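Local structure of nucleoporin nup120 (4GQ2) at residues Lys6-Pro11 and Val540-Asp545; Val89-Lys94 and Val531-Tyr536. The protein serves as a structural component of the nuclear pore complex, whose nucleoporins can also dock transport factors that associate with the pore transiently. All blocks are in the same frame, centred on the assembly; numbering follows the deposited sequence.

Contact 1 of 2, residues Lys6-Pro11 and Val540-Asp545; sequences KHAVVP and VAFIRD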
loop_
_atom_site.group_PDB
_atom_site.type_symbol
_atom_site.label_atom_id
_atom_site.label_comp_id
_atom_site.label_asym_id
_atom_site.label_seq_id
_atom_site.Cartn_x
_atom_site.Cartn_y
_atom_site.Cartn_z
ATOM N N LYS A 6 -9.909 -21.443 -4.212
ATOM C CA LYS A 6 -8.869 -20.427 -4.202
ATOM C C LYS A 6 -8.255 -20.343 -2.826
ATOM O O LYS A 6 -8.811 -20.859 -1.852
ATOM C CB LYS A 6 -9.428 -19.069 -4.625
ATOM C CG LYS A 6 -9.400 -18.866 -6.125
ATOM C CD LYS A 6 -10.561 -18.008 -6.582
ATOM C CE LYS A 6 -10.776 -18.125 -8.082
ATOM N NZ LYS A 6 -9.582 -17.681 -8.851
ATOM N N HIS A 7 -7.101 -19.701 -2.740
ATOM C CA HIS A 7 -6.476 -19.512 -1.445
ATOM C C HIS A 7 -6.059 -18.096 -1.191
ATOM O O HIS A 7 -5.879 -17.308 -2.119
ATOM C CB HIS A 7 -5.343 -20.522 -1.227
ATOM C CG HIS A 7 -4.168 -20.370 -2.170
ATOM N ND1 HIS A 7 -4.250 -19.723 -3.346
ATOM C CD2 HIS A 7 -2.864 -20.853 -2.078
ATOM C CE1 HIS A 7 -3.054 -19.761 -3.963
ATOM N NE2 HIS A 7 -2.208 -20.454 -3.187
ATOM N N ALA A 8 -5.960 -17.759 0.088
ATOM C CA ALA A 8 -5.385 -16.499 0.519
ATOM C C ALA A 8 -3.992 -16.797 1.051
ATOM O O ALA A 8 -3.838 -17.609 1.955
ATOM C CB ALA A 8 -6.247 -15.872 1.600
ATOM N N VAL A 9 -2.990 -16.137 0.481
ATOM C CA VAL A 9 -1.592 -16.391 0.798
ATOM C C VAL A 9 -1.023 -15.278 1.679
ATOM O O VAL A 9 -1.194 -14.098 1.380
ATOM C CB VAL A 9 -0.744 -16.503 -0.499
ATOM C CG1 VAL A 9 0.727 -16.708 -0.173
ATOM C CG2 VAL A 9 -1.237 -17.644 -1.379
ATOM N N VAL A 10 -0.348 -15.654 2.760
ATOM C CA VAL A 10 0.382 -14.688 3.580
ATOM C C VAL A 10 1.830 -15.156 3.749
ATOM O O VAL A 10 2.072 -16.263 4.232
ATOM C CB VAL A 10 -0.279 -14.454 4.962
ATOM C CG1 VAL A 10 0.444 -13.359 5.736
ATOM C CG2 VAL A 10 -1.735 -14.076 4.801
ATOM N N PRO A 11 2.801 -14.323 3.325
ATOM C CA PRO A 11 4.190 -14.673 3.530
ATOM C C PRO A 11 4.485 -14.727 5.019
ATOM O O PRO A 11 3.911 -13.960 5.790
ATOM C CB PRO A 11 4.948 -13.501 2.887
ATOM C CG PRO A 11 3.999 -12.930 1.899
ATOM C CD PRO A 11 2.661 -13.068 2.568
ATOM N N VAL A 540 1.961 -19.128 4.611
ATOM C CA VAL A 540 0.751 -19.787 5.120
ATOM C C VAL A 540 -0.410 -19.362 4.251
ATOM O O VAL A 540 -0.455 -18.228 3.777
ATOM C CB VAL A 540 0.302 -19.319 6.531
ATOM C CG1 VAL A 540 0.021 -20.514 7.430
ATOM C CG2 VAL A 540 1.292 -18.370 7.171
ATOM N N ALA A 541 -1.381 -20.253 4.093
ATOM C CA ALA A 541 -2.556 -19.947 3.311
ATOM C C ALA A 541 -3.780 -20.656 3.879
ATOM O O ALA A 541 -3.658 -21.515 4.755
ATOM C CB ALA A 541 -2.324 -20.341 1.863
ATOM N N PHE A 542 -4.959 -20.270 3.404
ATOM C CA PHE A 542 -6.175 -21.035 3.671
ATOM C C PHE A 542 -7.061 -21.117 2.449
ATOM O O PHE A 542 -6.978 -20.280 1.553
ATOM C CB PHE A 542 -6.981 -20.501 4.861
ATOM C CG PHE A 542 -6.461 -19.228 5.437
ATOM C CD1 PHE A 542 -6.734 -18.006 4.835
ATOM C CD2 PHE A 542 -5.710 -19.249 6.602
ATOM C CE1 PHE A 542 -6.252 -16.824 5.379
ATOM C CE2 PHE A 542 -5.227 -18.073 7.152
ATOM C CZ PHE A 542 -5.499 -16.859 6.540
ATOM N N ILE A 543 -7.903 -22.143 2.430
ATOM C CA ILE A 543 -8.820 -22.375 1.322
ATOM C C ILE A 543 -9.992 -21.401 1.425
ATOM O O ILE A 543 -10.384 -21.004 2.529
ATOM C CB ILE A 543 -9.304 -23.847 1.299
ATOM C CG1 ILE A 543 -8.102 -24.790 1.163
ATOM C CG2 ILE A 543 -10.274 -24.096 0.150
ATOM C CD1 ILE A 543 -8.410 -26.246 1.438
ATOM N N ARG A 544 -10.517 -21.002 0.270
ATOM C CA ARG A 544 -11.725 -20.180 0.189
ATOM C C ARG A 544 -12.441 -20.406 -1.135
ATOM O O ARG A 544 -11.829 -20.832 -2.121
ATOM C CB ARG A 544 -11.405 -18.688 0.389
ATOM C CG ARG A 544 -10.389 -18.094 -0.581
ATOM C CD ARG A 544 -10.258 -16.590 -0.369
ATOM N NE ARG A 544 -9.718 -15.898 -1.542
ATOM C CZ ARG A 544 -10.417 -15.605 -2.639
ATOM N NH1 ARG A 544 -11.698 -15.948 -2.738
ATOM N NH2 ARG A 544 -9.829 -14.970 -3.648
ATOM N N ASP A 545 -13.746 -20.142 -1.137
ATOM C CA ASP A 545 -14.562 -20.187 -2.348
ATOM C C ASP A 545 -14.394 -18.882 -3.111
ATOM O O ASP A 545 -14.205 -17.828 -2.498
ATOM C CB ASP A 545 -16.046 -20.383 -2.001
ATOM C CG ASP A 545 -16.372 -21.805 -1.559
ATOM O OD1 ASP A 545 -15.541 -22.721 -1.748
ATOM O OD2 ASP A 545 -17.482 -22.009 -1.026
#

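Contact 2 of 2, residues Val89-Lys94 and Val531-Tyr536; sequences VSLNSK and VTYINY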
loop_
_atom_site.group_PDB
_atom_site.type_symbol
_atom_site.label_atom_id
_atom_site.label_comp_id
_atom_site.label_asym_id
_atom_site.label_seq_id
_atom_site.Cartn_x
_atom_site.Cartn_y
_atom_site.Cartn_z
ATOM N N VAL A 89 -0.893 -17.615 14.272
ATOM C CA VAL A 89 -1.734 -17.468 13.087
ATOM C C VAL A 89 -3.215 -17.558 13.437
ATOM O O VAL A 89 -4.042 -17.869 12.573
ATOM C CB VAL A 89 -1.372 -18.497 11.990
ATOM C CG1 VAL A 89 0.061 -18.292 11.515
ATOM C CG2 VAL A 89 -1.561 -19.925 12.495
ATOM N N SER A 90 -3.540 -17.275 14.702
ATOM C CA SER A 90 -4.921 -17.324 15.198
ATOM C C SER A 90 -5.814 -16.380 14.415
ATOM O O SER A 90 -5.447 -15.232 14.181
ATOM C CB SER A 90 -4.989 -16.939 16.676
ATOM O OG SER A 90 -3.989 -17.599 17.425
ATOM N N LEU A 91 -6.986 -16.875 14.022
ATOM C CA LEU A 91 -7.987 -16.091 13.293
ATOM C C LEU A 91 -9.078 -15.554 14.214
ATOM O O LEU A 91 -9.661 -14.500 13.943
ATOM C CB LEU A 91 -8.615 -16.931 12.171
ATOM C CG LEU A 91 -8.149 -16.737 10.720
ATOM C CD1 LEU A 91 -6.722 -16.237 10.645
ATOM C CD2 LEU A 91 -8.305 -18.016 9.908
ATOM N N ASN A 92 -9.349 -16.287 15.295
ATOM C CA ASN A 92 -10.355 -15.893 16.286
ATOM C C ASN A 92 -9.871 -14.752 17.167
ATOM O O ASN A 92 -8.666 -14.561 17.346
ATOM C CB ASN A 92 -10.743 -17.082 17.169
ATOM C CG ASN A 92 -11.492 -18.162 16.409
ATOM O OD1 ASN A 92 -12.394 -17.878 15.617
ATOM N ND2 ASN A 92 -11.122 -19.415 16.655
ATOM N N SER A 93 -10.813 -13.989 17.705
ATOM C CA SER A 93 -10.479 -12.946 18.671
ATOM C C SER A 93 -10.247 -13.569 20.044
ATOM O O SER A 93 -10.925 -14.530 20.418
ATOM C CB SER A 93 -11.578 -11.875 18.737
ATOM O OG SER A 93 -12.876 -12.438 18.661
ATOM N N LYS A 94 -9.279 -13.036 20.783
ATOM C CA LYS A 94 -9.035 -13.488 22.147
ATOM C C LYS A 94 -9.366 -12.413 23.178
ATOM O O LYS A 94 -9.729 -11.289 22.830
ATOM C CB LYS A 94 -7.590 -13.979 22.314
ATOM C CG LYS A 94 -7.432 -15.491 22.199
ATOM C CD LYS A 94 -7.082 -15.945 20.786
ATOM C CE LYS A 94 -5.623 -16.370 20.665
ATOM N NZ LYS A 94 -4.652 -15.271 20.932
ATOM N N VAL A 531 -11.292 -23.165 9.680
ATOM C CA VAL A 531 -10.297 -23.016 8.615
ATOM C C VAL A 531 -9.292 -24.155 8.439
ATOM O O VAL A 531 -8.795 -24.726 9.409
ATOM C CB VAL A 531 -9.548 -21.674 8.793
ATOM C CG1 VAL A 531 -8.250 -21.638 8.004
ATOM C CG2 VAL A 531 -10.455 -20.523 8.384
ATOM N N THR A 532 -8.999 -24.469 7.179
ATOM C CA THR A 532 -7.896 -25.364 6.855
ATOM C C THR A 532 -6.673 -24.582 6.358
ATOM O O THR A 532 -6.699 -23.935 5.302
ATOM C CB THR A 532 -8.291 -26.484 5.862
ATOM O OG1 THR A 532 -7.126 -26.916 5.146
ATOM C CG2 THR A 532 -9.315 -25.998 4.875
ATOM N N TYR A 533 -5.615 -24.641 7.157
ATOM C CA TYR A 533 -4.351 -23.992 6.848
ATOM C C TYR A 533 -3.572 -24.812 5.833
ATOM O O TYR A 533 -3.568 -26.037 5.889
ATOM C CB TYR A 533 -3.516 -23.842 8.119
ATOM C CG TYR A 533 -4.036 -22.818 9.101
ATOM C CD1 TYR A 533 -5.036 -23.145 10.023
ATOM C CD2 TYR A 533 -3.516 -21.523 9.127
ATOM C CE1 TYR A 533 -5.510 -22.210 10.930
ATOM C CE2 TYR A 533 -3.987 -20.582 10.030
ATOM C CZ TYR A 533 -4.981 -20.928 10.928
ATOM O OH TYR A 533 -5.444 -19.994 11.833
ATOM N N ILE A 534 -2.916 -24.118 4.912
ATOM C CA ILE A 534 -2.032 -24.728 3.926
ATOM C C ILE A 534 -0.635 -24.188 4.172
ATOM O O ILE A 534 -0.424 -22.975 4.124
ATOM C CB ILE A 534 -2.451 -24.363 2.489
ATOM C CG1 ILE A 534 -3.879 -24.828 2.204
ATOM C CG2 ILE A 534 -1.484 -24.964 1.489
ATOM C CD1 ILE A 534 -4.556 -24.054 1.092
ATOM N N ASN A 535 0.316 -25.085 4.415
ATOM C CA ASN A 535 1.667 -24.678 4.794
ATOM C C ASN A 535 2.688 -24.851 3.690
ATOM O O ASN A 535 3.009 -25.979 3.299
ATOM C CB ASN A 535 2.106 -25.416 6.060
ATOM C CG ASN A 535 1.165 -25.174 7.214
ATOM O OD1 ASN A 535 0.941 -24.030 7.608
ATOM N ND2 ASN A 535 0.593 -26.250 7.757
ATOM N N TYR A 536 3.174 -23.722 3.177
ATOM C CA TYR A 536 4.227 -23.706 2.163
ATOM C C TYR A 536 5.540 -23.423 2.867
ATOM O O TYR A 536 5.544 -23.109 4.052
ATOM C CB TYR A 536 3.957 -22.646 1.084
ATOM C CG TYR A 536 2.680 -22.865 0.294
ATOM C CD1 TYR A 536 2.655 -23.733 -0.792
ATOM C CD2 TYR A 536 1.500 -22.201 0.633
ATOM C CE1 TYR A 536 1.497 -23.947 -1.515
ATOM C CE2 TYR A 536 0.335 -22.399 -0.093
ATOM C CZ TYR A 536 0.341 -23.280 -1.163
ATOM O OH TYR A 536 -0.800 -23.496 -1.893
#

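Contact 1 of 2, residues Lys6-Pro11 and Val540-Asp545
Lys6 opens an antiparallel ladder in which three hydrogen-bonded pairs, Lys6–Arg544, Ala8–Phe542 and Val10–Val540, alternate with two non-hydrogen-bonded ones. Its carbonyl O takes the Arg544 N at 2.7 Å, and its CB sits over the centre of one face of the Arg544 guanidinium, 4.1 Å from CZ. Arg544 reaches this place from the crowded position between backbone N and carbonyl carbon (chi1 57°), extended from CG to NE, and its NH1 goes on to a salt bridge with Glu550; Lys6 NZ turns instead to Glu554. An alanine in place of Arg544 would remove the flat group under Lys6 CB and the ion pair with Glu550, and would probably loosen this end of the pair. His7, on the other face of the sheet with Val9, brings CD2 to 4.0 Å from Ala541 CB, while Val9 CG2 lies over one face of its ring, displaced toward the rim. Ala8 CB touches the Phe542 ring at CE1, 3.9 Å away, on the side where helix 672-703 packs. Val10 N donates to Val540 O almost along the carbonyl axis, at 2.8 Å. A strand from the N-terminus paired with one more than 500 residues later is the way beta-propellers commonly close their ring.

Contact 2 of 2, residues Val89-Lys94 and Val531-Tyr536
Val531, just ahead of strand 532-536, meets the loop 89-94 through its CG2, which lies 3.6 Å from Leu91 CD2. The two side chains cross at about a right angle, and Leu91 CD2 is the methyl that touches the valine; Leu91 CD2 is also 4.1 Å from Val531 CG1. With CG1 anti to its backbone N (chi1 163°), Val531 turns that second methyl over one face of the Tyr533 ring, 4.0 Å above the plane and displaced toward the rim. The residues belong to the beta-propeller domain, and the contact spans two of its sheets: the loop leaves strand 83-88 of one, whereas strand 532-536 lies in the sheet that also contains the N-terminal strand.

Tyr533 has the largest share of the contact and its one hydrogen bond. Its CG is anti to the carbonyl carbon (chi1 -71°), and the ring runs alongside Val89, the two side chains pointing in opposite senses. Val89 CG2, in the crowded position between its own backbone N and carbonyl carbon, comes to 3.5 Å from Tyr533 CE2. Beyond the ring, the phenol OH donates to Val89 O over 2.7 Å, a short bond whose donor stands above the carbonyl plane, 40° out of it, and thus not on a lone pair. Leu91 approaches the same hydroxyl tip to tip, its CD2 4.0 Å from OH, so the buried polar group has a hydrocarbon neighbour as well as its acceptor. Thr73 and Val62, from neighbouring strands 73-79 and 59-64, also pack on Tyr533.

Both segments of contact 1 and the 531-536 half of contact 2 lie in one sheet, in which strands 539-544 and 532-536 are consecutive neighbours, and the contact centres lie about 10 Å apart. A probable hydrogen bond from Ile534 N to Ala541 O, 2.7 Å, joins them directly. Along the chain, contact 2 is nested within the long loop that contact 1 closes. All touching residues of contact 2 are buried, whereas contact 1 is only half so, with charged side chains at one end. Contact 1, between neighbouring strands, is held by six backbone hydrogen bonds, whereas contact 2, between a loop and a strand of another sheet, has methyl packing and one hydroxyl-to-carbonyl bond.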